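Local coordinates for DUF1611 domain-containing protein (Anabaena variabilis, PDB 2OBN) that is of unknown function but joins a Rossmann-like domain to a P-loop NTPase-type domain, and so may bind a nucleotide, at residues D141-A146 with A214-V219; T243-L248 with R284-V289; D91-L96 with P118-L123; E16-T21 with T25-L30. The protein carries 2 engineered substitutions. All blocks are in the same frame, centred on the assembly; numbering follows the deposited sequence.

Contact 1: D141-A146 with A214-V219; sequences DVASGA and AVEQMV
In the P-loop domain, Glu216 on helix 208-222 holds the loop of Ser144 and Ala146 that runs ahead of strand 153-159, a helix side chain gripping loop backbone. More than half of the 188 Å² buried between the two segments belongs to this glutamate. Its CG stands anti to the backbone N (chi1 -175°), and the chain stays extended beyond it, which carries the carboxylate clear of the helix and up against the loop. OE2 then takes two backbone N-H groups. Ser144 N donates to Glu216 OE2 at 3.0 Å, on the syn side but tilted out of the carboxylate plane, with an N-H...O angle of 154°. Ala146 N reaches the same OE2 at 2.9 Å from above the other face. Between the two donors the chain turns at Gly145, whose positive phi suits a glycine. The other oxygen, OE1, lies 3.4 Å from Ala143 CA, and the stem is also covered, with Glu216 CB 4.0 Å from Ala143 CB. Were Glu216 an alanine, the amides of Ser144 and Ala146 would probably lose their shared acceptor and the loop be less firmly tied to the helix. The second subunit lies close by, its Asn271 packing on Ser144. At the far end of the loop segment the Ala146 methyl closes over the carboxylate, CB sitting 3.6 Å from Glu216 OE2.

Contact 2: T243-L248 with R284-V289; sequences TATLPL and RLYETV
Thr245 turns its methyl toward Tyr286 because CG2 is anti to the backbone N and OG1 anti to the carbonyl carbon (chi1 -53°); the tyrosine, its CG lying beside its own backbone N (chi1 -80°), swings its ring across the gap between the helices. The two side chains cross at about a right angle, and Thr245 CG2 meets the ring at its edge, in the ring plane, 3.5 Å from Tyr286 CE1. Their hydroxyls do not bond directly. A water bridges them, donating one proton to Thr245 OG1 at 3.2 Å and the other to Tyr286 OH, also at 3.2 Å. Each hydroxyl has a backbone partner too: Thr245 OG1 bonds to Gln234 O, while Tyr286 OH bonds to Gly159 O and Leu237 N, so the phenol is fixed from several directions. At the next residue of one helix and about a turn on in the other, Leu246 CD1 touches Val289 CG1 at 4.0 Å, a simple apolar contact. Helices 245-252 and 279-291 thus pack together beside strand 153-159, whose Val158 lies against Tyr286 and whose last residue, Gly159, is tied to its hydroxyl. Helix 208-222 covers Pro247 and Leu248, and Val289 meets Val289 of the second subunit.

Contact 3: D91-L96 with P118-L123; sequences DYWIEL and PDLNAL
Leu120 packs on Trp93 in the Rossmann-like domain, where helix 92-101 forms the beta-alpha-beta crossover between the adjacent parallel strands 76-79 and 105-108, and the short helix 118-121 comes in the next connection, before strand 130-132. From the backbone of Leu120 the bond to CB heads toward the longer helix. CG, pointing away from the carbonyl carbon (chi1 -62°), comes next and is already 4.1 Å from Trp93 CZ3. The fork then divides. CD1 meets the six-membered ring at its edge, close to the ring plane, 3.8 Å from Trp93 CZ3. CD2 goes to the neighbouring ring atom, 4.2 Å from Trp93 CE3, so one leucine lies along the CE3-CZ3 edge of the indole, the two side chains crossing at about a right angle. The indole itself also leans on Ile88. Everything across this contact is apolar, and Leu120 gives the largest share of the buried surface. Further along helix 92-101, Lys97 and Leu100 also touch Leu120, while Leu96 turns down onto Leu77 and Ile79 of strand 76-79, joining the pair to the parallel sheet. A last, wider contact comes from CD2 of Leu120 again, 4.4 Å from Leu96 CB.

Contact 4: E16-T21 with T25-L30; sequences EGTTGT and TGLALL
Leu27 fills the tight side of this contact, pressing its fork against two backbone carbonyls of the loop after strand 10-13. Its CG sits beside the backbone N (chi1 -64°), opposite the carbonyl carbon, which sends both methyls from helix 24-32 into the turn. CD1 lies 3.6 Å from Gly17 O, and CD2 lies the same 3.6 Å from Thr18 O; CD1 is also 3.8 Å from Thr18 O. The fork therefore sits against the carbonyl oxygens rather than against side chains. Thr18 CG2, itself buried, makes just a wide contact, 4.5 Å from Leu27 CD2. The solvent side is Thr19, Gly20 and Thr21, with both threonines turned away from the helix. Shortening Leu27 to an alanine is likely to open a gap beneath the Gly17 and Thr18 carbonyls and deprive the turn of its main support from the helix. In Rossmann folds the turn between the first strand and the first helix commonly receives a dinucleotide's phosphates; whether this one does is not established. Around it, Thr18 OG1 bonds to Asp42 OD2 just past strand 37-41, and Leu27 and Thr18 both touch Thr54 of helix 50-54, while Leu29, on another side of helix 24-32, packs against helix 191-197.

In the fold
The four contacts fall into two pairs, one in each half of the chain. Contacts 1 and 2 belong to the P-loop domain and touch directly: Val215 CG2 packs 3.8 Å from Leu248 CD2, linking helices 208-222 and 245-252, with centres 16 Å apart. Both also meet the second subunit. Contacts 3 and 4 lie in the Rossmann-like half, centres 22 Å apart and nearest atoms about 6 Å, on elements around one parallel sheet. Between the halves the separation grows, to about 40 Å between the centres of contacts 2 and 3. Through Tyr286, contact 2 reaches the end of strand 153-159, where a P-loop would be expected to begin in this family; contact 4 lies at the corresponding Rossmann turn. No ligand site is established.

Contact 1: D141-A146 with A214-V219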
loop_
_atom_site.group_PDB
_atom_site.type_symbol
_atom_site.label_atom_id
_atom_site.label_comp_id
_atom_site.label_asym_id
_atom_site.label_seq_id
_atom_site.Cartn_x
_atom_site.Cartn_y
_atom_site.Cartn_z
ATOM N N ASP B 141 -6.786 1.033 11.931
ATOM C CA ASP B 141 -6.559 -0.338 12.361
ATOM C C ASP B 141 -6.464 -1.147 11.078
ATOM O O ASP B 141 -6.533 -0.571 9.988
ATOM C CB ASP B 141 -7.702 -0.837 13.251
ATOM C CG ASP B 141 -7.248 -1.896 14.261
ATOM O OD1 ASP B 141 -6.040 -2.242 14.282
ATOM O OD2 ASP B 141 -8.100 -2.382 15.042
ATOM N N VAL B 142 -6.273 -2.460 11.200
ATOM C CA VAL B 142 -6.212 -3.327 10.036
ATOM C C VAL B 142 -7.662 -3.593 9.601
ATOM O O VAL B 142 -8.556 -3.704 10.443
ATOM C CB VAL B 142 -5.405 -4.612 10.334
ATOM C CG1 VAL B 142 -5.430 -5.559 9.134
ATOM C CG2 VAL B 142 -3.954 -4.232 10.670
ATOM N N ALA B 143 -7.903 -3.638 8.293
ATOM C CA ALA B 143 -9.259 -3.881 7.783
ATOM C C ALA B 143 -9.621 -5.361 7.897
ATOM O O ALA B 143 -8.740 -6.228 7.859
ATOM C CB ALA B 143 -9.374 -3.434 6.371
ATOM N N SER B 144 -10.920 -5.637 8.017
ATOM C CA SER B 144 -11.418 -7.004 8.175
ATOM C C SER B 144 -12.541 -7.369 7.199
ATOM O O SER B 144 -13.247 -8.360 7.418
ATOM C CB SER B 144 -11.936 -7.182 9.609
ATOM O OG SER B 144 -13.088 -6.382 9.824
ATOM N N GLY B 145 -12.699 -6.596 6.125
ATOM C CA GLY B 145 -13.783 -6.825 5.172
ATOM C C GLY B 145 -15.179 -6.483 5.709
ATOM O O GLY B 145 -16.183 -6.968 5.171
ATOM N N ALA B 146 -15.243 -5.619 6.734
ATOM C CA ALA B 146 -16.504 -5.234 7.399
ATOM C C ALA B 146 -17.502 -4.522 6.509
ATOM O O ALA B 146 -18.683 -4.518 6.827
ATOM C CB ALA B 146 -16.226 -4.364 8.615
ATOM N N ALA B 214 -7.907 2.316 6.231
ATOM C CA ALA B 214 -8.239 3.712 5.984
ATOM C C ALA B 214 -9.468 3.791 5.088
ATOM O O ALA B 214 -10.313 4.649 5.263
ATOM C CB ALA B 214 -7.046 4.442 5.323
ATOM N N VAL B 215 -9.541 2.898 4.109
ATOM C CA VAL B 215 -10.682 2.858 3.181
ATOM C C VAL B 215 -11.902 2.292 3.916
ATOM O O VAL B 215 -12.982 2.874 3.872
ATOM C CB VAL B 215 -10.365 2.014 1.908
ATOM C CG1 VAL B 215 -11.589 1.901 1.003
ATOM C CG2 VAL B 215 -9.189 2.620 1.139
ATOM N N GLU B 216 -11.714 1.178 4.613
ATOM C CA GLU B 216 -12.803 0.564 5.356
ATOM C C GLU B 216 -13.449 1.554 6.332
ATOM O O GLU B 216 -14.660 1.663 6.401
ATOM C CB GLU B 216 -12.293 -0.651 6.127
ATOM C CG GLU B 216 -13.360 -1.415 6.835
ATOM C CD GLU B 216 -12.809 -2.597 7.576
ATOM O OE1 GLU B 216 -12.156 -2.395 8.621
ATOM O OE2 GLU B 216 -13.056 -3.734 7.140
ATOM N N GLN B 217 -12.619 2.272 7.070
ATOM C CA GLN B 217 -13.091 3.233 8.058
ATOM C C GLN B 217 -14.010 4.302 7.455
ATOM O O GLN B 217 -15.048 4.609 8.018
ATOM C CB GLN B 217 -11.892 3.901 8.732
ATOM C CG GLN B 217 -12.211 4.637 9.989
ATOM C CD GLN B 217 -11.074 5.558 10.390
ATOM O OE1 GLN B 217 -10.706 6.474 9.629
ATOM N NE2 GLN B 217 -10.520 5.337 11.592
HETATM N N MSE B 218 -13.632 4.855 6.317
HETATM C CA MSE B 218 -14.443 5.879 5.660
HETATM C C MSE B 218 -15.757 5.293 5.154
HETATM O O MSE B 218 -16.823 5.887 5.314
HETATM C CB MSE B 218 -13.659 6.499 4.493
HETATM C CG MSE B 218 -14.388 7.614 3.756
HETATM SE SE MSE B 218 -13.269 8.425 2.372
HETATM C CE MSE B 218 -12.833 6.791 1.519
ATOM N N VAL B 219 -15.659 4.125 4.532
ATOM C CA VAL B 219 -16.819 3.419 3.979
ATOM C C VAL B 219 -17.807 3.004 5.079
ATOM O O VAL B 219 -19.020 3.066 4.878
ATOM C CB VAL B 219 -16.361 2.201 3.144
ATOM C CG1 VAL B 219 -17.509 1.272 2.827
ATOM C CG2 VAL B 219 -15.642 2.688 1.840
#

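Contact 2: T243-L248 with R284-V289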
loop_
_atom_site.group_PDB
_atom_site.type_symbol
_atom_site.label_atom_id
_atom_site.label_comp_id
_atom_site.label_asym_id
_atom_site.label_seq_id
_atom_site.Cartn_x
_atom_site.Cartn_y
_atom_site.Cartn_z
ATOM N N THR B 243 0.092 0.890 -6.118
ATOM C CA THR B 243 -0.383 -0.032 -5.091
ATOM C C THR B 243 -1.826 0.224 -4.684
ATOM O O THR B 243 -2.533 -0.709 -4.323
ATOM C CB THR B 243 0.510 0.143 -3.803
ATOM O OG1 THR B 243 1.837 -0.332 -4.050
ATOM C CG2 THR B 243 -0.034 -0.569 -2.594
ATOM N N ALA B 244 -2.263 1.482 -4.754
ATOM C CA ALA B 244 -3.519 1.919 -4.118
ATOM C C ALA B 244 -4.816 1.248 -4.523
ATOM O O ALA B 244 -5.800 1.310 -3.788
ATOM C CB ALA B 244 -3.666 3.436 -4.253
ATOM N N THR B 245 -4.850 0.630 -5.689
ATOM C CA THR B 245 -6.064 -0.046 -6.103
ATOM C C THR B 245 -6.401 -1.219 -5.174
ATOM O O THR B 245 -7.575 -1.451 -4.892
ATOM C CB THR B 245 -5.966 -0.591 -7.548
ATOM O OG1 THR B 245 -5.576 0.456 -8.441
ATOM C CG2 THR B 245 -7.316 -1.131 -7.986
ATOM N N LEU B 246 -5.393 -1.945 -4.693
ATOM C CA LEU B 246 -5.674 -3.119 -3.870
ATOM C C LEU B 246 -6.421 -2.757 -2.563
ATOM O O LEU B 246 -7.491 -3.319 -2.309
ATOM C CB LEU B 246 -4.414 -3.950 -3.637
ATOM C CG LEU B 246 -4.555 -5.263 -2.869
ATOM C CD1 LEU B 246 -5.638 -6.194 -3.461
ATOM C CD2 LEU B 246 -3.180 -5.948 -2.812
ATOM N N PRO B 247 -5.871 -1.831 -1.735
ATOM C CA PRO B 247 -6.633 -1.420 -0.541
ATOM C C PRO B 247 -7.998 -0.797 -0.839
ATOM O O PRO B 247 -8.907 -0.937 -0.032
ATOM C CB PRO B 247 -5.704 -0.407 0.153
ATOM C CG PRO B 247 -4.676 -0.021 -0.884
ATOM C CD PRO B 247 -4.536 -1.199 -1.772
ATOM N N LEU B 248 -8.152 -0.101 -1.961
ATOM C CA LEU B 248 -9.480 0.441 -2.319
ATOM C C LEU B 248 -10.499 -0.687 -2.455
ATOM O O LEU B 248 -11.581 -0.627 -1.877
ATOM C CB LEU B 248 -9.413 1.270 -3.598
ATOM C CG LEU B 248 -8.750 2.633 -3.398
ATOM C CD1 LEU B 248 -8.464 3.313 -4.730
ATOM C CD2 LEU B 248 -9.593 3.528 -2.525
ATOM N N ARG B 284 -10.781 -9.073 -16.745
ATOM C CA ARG B 284 -10.503 -10.331 -16.049
ATOM C C ARG B 284 -9.545 -10.101 -14.854
ATOM O O ARG B 284 -9.783 -10.586 -13.747
ATOM C CB ARG B 284 -9.916 -11.345 -17.034
ATOM C CG ARG B 284 -9.793 -12.757 -16.488
ATOM N N LEU B 285 -8.480 -9.337 -15.079
ATOM C CA LEU B 285 -7.540 -9.004 -14.010
ATOM C C LEU B 285 -8.268 -8.395 -12.794
ATOM O O LEU B 285 -8.208 -8.952 -11.683
ATOM C CB LEU B 285 -6.458 -8.052 -14.529
ATOM C CG LEU B 285 -5.517 -7.380 -13.518
ATOM C CD1 LEU B 285 -4.682 -8.395 -12.775
ATOM C CD2 LEU B 285 -4.652 -6.363 -14.251
ATOM N N TYR B 286 -8.976 -7.286 -13.001
ATOM C CA TYR B 286 -9.707 -6.654 -11.882
ATOM C C TYR B 286 -10.731 -7.574 -11.211
ATOM O O TYR B 286 -10.837 -7.607 -9.972
ATOM C CB TYR B 286 -10.358 -5.324 -12.307
ATOM C CG TYR B 286 -9.361 -4.176 -12.332
ATOM C CD1 TYR B 286 -8.958 -3.590 -11.154
ATOM C CD2 TYR B 286 -8.816 -3.697 -13.515
ATOM C CE1 TYR B 286 -8.049 -2.562 -11.134
ATOM C CE2 TYR B 286 -7.885 -2.638 -13.503
ATOM C CZ TYR B 286 -7.516 -2.087 -12.292
ATOM O OH TYR B 286 -6.621 -1.047 -12.193
ATOM N N GLU B 287 -11.465 -8.338 -12.008
ATOM C CA GLU B 287 -12.472 -9.233 -11.442
ATOM C C GLU B 287 -11.846 -10.313 -10.568
ATOM O O GLU B 287 -12.370 -10.629 -9.489
ATOM C CB GLU B 287 -13.373 -9.822 -12.530
ATOM C CG GLU B 287 -14.365 -8.788 -13.052
ATOM C CD GLU B 287 -15.306 -9.315 -14.130
ATOM O OE1 GLU B 287 -15.088 -10.442 -14.635
ATOM O OE2 GLU B 287 -16.254 -8.578 -14.483
ATOM N N THR B 288 -10.730 -10.863 -11.039
ATOM C CA THR B 288 -9.995 -11.899 -10.319
ATOM C C THR B 288 -9.436 -11.346 -9.006
ATOM O O THR B 288 -9.486 -12.044 -7.982
ATOM C CB THR B 288 -8.876 -12.502 -11.216
ATOM O OG1 THR B 288 -9.480 -13.221 -12.304
ATOM C CG2 THR B 288 -7.964 -13.463 -10.437
ATOM N N VAL B 289 -8.911 -10.112 -9.038
ATOM C CA VAL B 289 -8.402 -9.434 -7.836
ATOM C C VAL B 289 -9.551 -9.146 -6.876
ATOM O O VAL B 289 -9.443 -9.407 -5.688
ATOM C CB VAL B 289 -7.639 -8.114 -8.170
ATOM C CG1 VAL B 289 -7.291 -7.305 -6.908
ATOM C CG2 VAL B 289 -6.349 -8.418 -8.924
HETATM O O HOH W 1 -7.395 1.682 -10.737
#

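Contact 3: D91-L96 with P118-L123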
loop_
_atom_site.group_PDB
_atom_site.type_symbol
_atom_site.label_atom_id
_atom_site.label_comp_id
_atom_site.label_asym_id
_atom_site.label_seq_id
_atom_site.Cartn_x
_atom_site.Cartn_y
_atom_site.Cartn_z
ATOM N N ASP B 91 11.842 27.471 -6.011
ATOM C CA ASP B 91 11.064 28.670 -6.369
ATOM C C ASP B 91 9.691 28.781 -5.687
ATOM O O ASP B 91 9.061 29.839 -5.739
ATOM C CB ASP B 91 10.952 28.837 -7.900
ATOM C CG ASP B 91 10.260 27.663 -8.594
ATOM O OD1 ASP B 91 9.921 26.659 -7.940
ATOM O OD2 ASP B 91 10.068 27.751 -9.825
ATOM N N TYR B 92 9.239 27.709 -5.039
ATOM C CA TYR B 92 7.943 27.715 -4.337
ATOM C C TYR B 92 7.967 28.552 -3.057
ATOM O O TYR B 92 7.010 29.258 -2.775
ATOM C CB TYR B 92 7.522 26.291 -3.942
ATOM C CG TYR B 92 6.945 25.392 -5.029
ATOM C CD1 TYR B 92 7.349 25.494 -6.361
ATOM C CD2 TYR B 92 6.072 24.355 -4.689
ATOM C CE1 TYR B 92 6.834 24.639 -7.336
ATOM C CE2 TYR B 92 5.570 23.481 -5.649
ATOM C CZ TYR B 92 5.952 23.627 -6.973
ATOM O OH TYR B 92 5.453 22.760 -7.925
ATOM N N TRP B 93 9.062 28.459 -2.300
ATOM C CA TRP B 93 9.191 29.124 -0.989
ATOM C C TRP B 93 8.824 30.609 -0.971
ATOM O O TRP B 93 8.140 31.063 -0.062
ATOM C CB TRP B 93 10.608 28.946 -0.411
ATOM C CG TRP B 93 10.988 27.519 -0.199
ATOM C CD1 TRP B 93 11.867 26.793 -0.941
ATOM C CD2 TRP B 93 10.462 26.629 0.793
ATOM N NE1 TRP B 93 11.943 25.510 -0.463
ATOM C CE2 TRP B 93 11.087 25.380 0.601
ATOM C CE3 TRP B 93 9.533 26.767 1.833
ATOM C CZ2 TRP B 93 10.815 24.273 1.411
ATOM C CZ3 TRP B 93 9.260 25.668 2.633
ATOM C CH2 TRP B 93 9.899 24.438 2.417
ATOM N N ILE B 94 9.296 31.357 -1.960
ATOM C CA ILE B 94 8.993 32.787 -2.044
ATOM C C ILE B 94 7.476 33.008 -2.071
ATOM O O ILE B 94 6.952 33.852 -1.326
ATOM C CB ILE B 94 9.646 33.440 -3.288
ATOM C CG1 ILE B 94 11.172 33.485 -3.129
ATOM C CG2 ILE B 94 9.115 34.866 -3.492
ATOM C CD1 ILE B 94 11.922 33.842 -4.408
ATOM N N GLU B 95 6.788 32.240 -2.920
ATOM C CA GLU B 95 5.333 32.349 -3.065
ATOM C C GLU B 95 4.603 31.953 -1.787
ATOM O O GLU B 95 3.645 32.613 -1.378
ATOM C CB GLU B 95 4.840 31.516 -4.258
ATOM C CG GLU B 95 5.333 31.984 -5.658
ATOM C CD GLU B 95 4.786 33.356 -6.111
ATOM O OE1 GLU B 95 4.937 34.358 -5.382
ATOM O OE2 GLU B 95 4.230 33.441 -7.228
ATOM N N LEU B 96 5.083 30.892 -1.148
ATOM C CA LEU B 96 4.499 30.412 0.099
ATOM C C LEU B 96 4.670 31.457 1.195
ATOM O O LEU B 96 3.701 31.840 1.860
ATOM C CB LEU B 96 5.141 29.081 0.526
ATOM C CG LEU B 96 5.048 27.923 -0.481
ATOM C CD1 LEU B 96 5.689 26.649 0.077
ATOM C CD2 LEU B 96 3.618 27.647 -0.922
ATOM N N PRO B 118 9.854 25.542 10.549
ATOM C CA PRO B 118 10.039 26.793 11.301
ATOM C C PRO B 118 9.975 28.064 10.469
ATOM O O PRO B 118 9.400 29.053 10.909
ATOM C CB PRO B 118 11.442 26.645 11.886
ATOM C CG PRO B 118 11.665 25.201 11.990
ATOM C CD PRO B 118 10.915 24.561 10.861
ATOM N N ASP B 119 10.546 28.021 9.270
ATOM C CA ASP B 119 10.596 29.185 8.381
ATOM C C ASP B 119 9.211 29.624 7.921
ATOM O O ASP B 119 9.026 30.787 7.553
ATOM C CB ASP B 119 11.473 28.902 7.152
ATOM C CG ASP B 119 12.847 28.341 7.519
ATOM O OD1 ASP B 119 12.910 27.306 8.228
ATOM O OD2 ASP B 119 13.860 28.918 7.064
ATOM N N LEU B 120 8.259 28.688 7.914
ATOM C CA LEU B 120 6.868 28.972 7.562
ATOM C C LEU B 120 6.054 29.265 8.823
ATOM O O LEU B 120 5.308 30.240 8.846
ATOM C CB LEU B 120 6.252 27.825 6.752
ATOM C CG LEU B 120 6.899 27.525 5.392
ATOM C CD1 LEU B 120 6.093 26.458 4.674
ATOM C CD2 LEU B 120 7.015 28.781 4.512
ATOM N N ASN B 121 6.204 28.454 9.873
ATOM C CA ASN B 121 5.510 28.726 11.152
ATOM C C ASN B 121 5.712 30.116 11.704
ATOM O O ASN B 121 4.799 30.665 12.313
ATOM C CB ASN B 121 5.921 27.740 12.256
ATOM C CG ASN B 121 5.126 26.467 12.213
ATOM O OD1 ASN B 121 3.958 26.462 11.803
ATOM N ND2 ASN B 121 5.738 25.372 12.657
ATOM N N ALA B 122 6.912 30.663 11.523
ATOM C CA ALA B 122 7.248 31.996 12.019
ATOM C C ALA B 122 6.431 33.088 11.331
ATOM O O ALA B 122 6.085 34.091 11.956
ATOM C CB ALA B 122 8.733 32.259 11.841
ATOM N N LEU B 123 6.111 32.869 10.057
ATOM C CA LEU B 123 5.350 33.825 9.258
ATOM C C LEU B 123 3.837 33.633 9.347
ATOM O O LEU B 123 3.086 34.496 8.907
ATOM C CB LEU B 123 5.775 33.716 7.796
ATOM C CG LEU B 123 7.278 33.787 7.514
ATOM C CD1 LEU B 123 7.513 33.740 6.010
ATOM C CD2 LEU B 123 7.918 35.027 8.119
#

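Contact 4: E16-T21 with T25-L30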
loop_
_atom_site.group_PDB
_atom_site.type_symbol
_atom_site.label_atom_id
_atom_site.label_comp_id
_atom_site.label_asym_id
_atom_site.label_seq_id
_atom_site.Cartn_x
_atom_site.Cartn_y
_atom_site.Cartn_z
ATOM N N GLU B 16 3.175 27.257 -14.263
ATOM C CA GLU B 16 3.484 26.235 -15.286
ATOM C C GLU B 16 2.475 25.082 -15.389
ATOM O O GLU B 16 2.623 24.235 -16.260
ATOM C CB GLU B 16 4.889 25.650 -15.103
ATOM C CG GLU B 16 5.987 26.693 -15.037
ATOM C CD GLU B 16 7.378 26.077 -15.031
ATOM O OE1 GLU B 16 7.631 25.145 -14.224
ATOM O OE2 GLU B 16 8.219 26.544 -15.838
ATOM N N GLY B 17 1.452 25.053 -14.532
ATOM C CA GLY B 17 0.461 23.997 -14.559
ATOM C C GLY B 17 -0.863 24.310 -15.240
ATOM O O GLY B 17 -1.659 23.392 -15.432
ATOM N N THR B 18 -1.140 25.567 -15.588
ATOM C CA THR B 18 -2.425 25.875 -16.219
ATOM C C THR B 18 -2.527 25.213 -17.585
ATOM O O THR B 18 -3.532 24.583 -17.880
ATOM C CB THR B 18 -2.715 27.389 -16.352
ATOM O OG1 THR B 18 -2.481 28.053 -15.100
ATOM C CG2 THR B 18 -4.171 27.620 -16.777
ATOM N N THR B 19 -1.493 25.372 -18.408
ATOM C CA THR B 19 -1.429 24.753 -19.741
ATOM C C THR B 19 -0.338 23.686 -19.858
ATOM O O THR B 19 -0.183 23.077 -20.921
ATOM C CB THR B 19 -1.194 25.802 -20.858
ATOM O OG1 THR B 19 0.033 26.512 -20.619
ATOM C CG2 THR B 19 -2.352 26.775 -20.925
ATOM N N GLY B 20 0.413 23.464 -18.783
ATOM C CA GLY B 20 1.475 22.471 -18.776
ATOM C C GLY B 20 0.956 21.140 -18.278
ATOM O O GLY B 20 -0.242 20.859 -18.388
ATOM N N THR B 21 1.860 20.338 -17.714
ATOM C CA THR B 21 1.537 19.004 -17.200
ATOM C C THR B 21 1.532 18.839 -15.665
ATOM O O THR B 21 0.993 17.855 -15.168
ATOM C CB THR B 21 2.543 17.969 -17.765
ATOM O OG1 THR B 21 3.875 18.370 -17.441
ATOM C CG2 THR B 21 2.422 17.860 -19.291
ATOM N N THR B 25 -3.804 19.012 -10.047
ATOM C CA THR B 25 -4.576 19.330 -8.850
ATOM C C THR B 25 -5.284 20.672 -9.023
ATOM O O THR B 25 -6.489 20.757 -8.850
ATOM C CB THR B 25 -3.658 19.329 -7.584
ATOM O OG1 THR B 25 -3.085 18.017 -7.403
ATOM C CG2 THR B 25 -4.447 19.708 -6.328
ATOM N N GLY B 26 -4.534 21.701 -9.401
ATOM C CA GLY B 26 -5.094 23.032 -9.610
ATOM C C GLY B 26 -6.216 23.056 -10.637
ATOM O O GLY B 26 -7.253 23.664 -10.411
ATOM N N LEU B 27 -6.025 22.385 -11.768
ATOM C CA LEU B 27 -7.078 22.344 -12.791
ATOM C C LEU B 27 -8.292 21.555 -12.324
ATOM O O LEU B 27 -9.421 21.851 -12.716
ATOM C CB LEU B 27 -6.548 21.740 -14.077
ATOM C CG LEU B 27 -5.438 22.525 -14.777
ATOM C CD1 LEU B 27 -4.773 21.653 -15.846
ATOM C CD2 LEU B 27 -5.974 23.800 -15.370
ATOM N N ALA B 28 -8.074 20.528 -11.510
ATOM C CA ALA B 28 -9.196 19.761 -10.991
ATOM C C ALA B 28 -10.027 20.653 -10.074
ATOM O O ALA B 28 -11.250 20.666 -10.161
ATOM C CB ALA B 28 -8.721 18.517 -10.269
ATOM N N LEU B 29 -9.359 21.415 -9.213
ATOM C CA LEU B 29 -10.051 22.358 -8.327
ATOM C C LEU B 29 -10.813 23.413 -9.135
ATOM O O LEU B 29 -11.959 23.729 -8.832
ATOM C CB LEU B 29 -9.054 23.032 -7.367
ATOM C CG LEU B 29 -8.307 22.129 -6.369
ATOM C CD1 LEU B 29 -7.312 22.959 -5.559
ATOM C CD2 LEU B 29 -9.249 21.393 -5.446
ATOM N N LEU B 30 -10.176 23.969 -10.159
ATOM C CA LEU B 30 -10.840 24.941 -11.030
ATOM C C LEU B 30 -12.052 24.322 -11.731
ATOM O O LEU B 30 -13.039 25.004 -11.978
ATOM C CB LEU B 30 -9.865 25.489 -12.077
ATOM C CG LEU B 30 -8.756 26.412 -11.545
ATOM C CD1 LEU B 30 -7.655 26.549 -12.574
ATOM C CD2 LEU B 30 -9.290 27.799 -11.118
#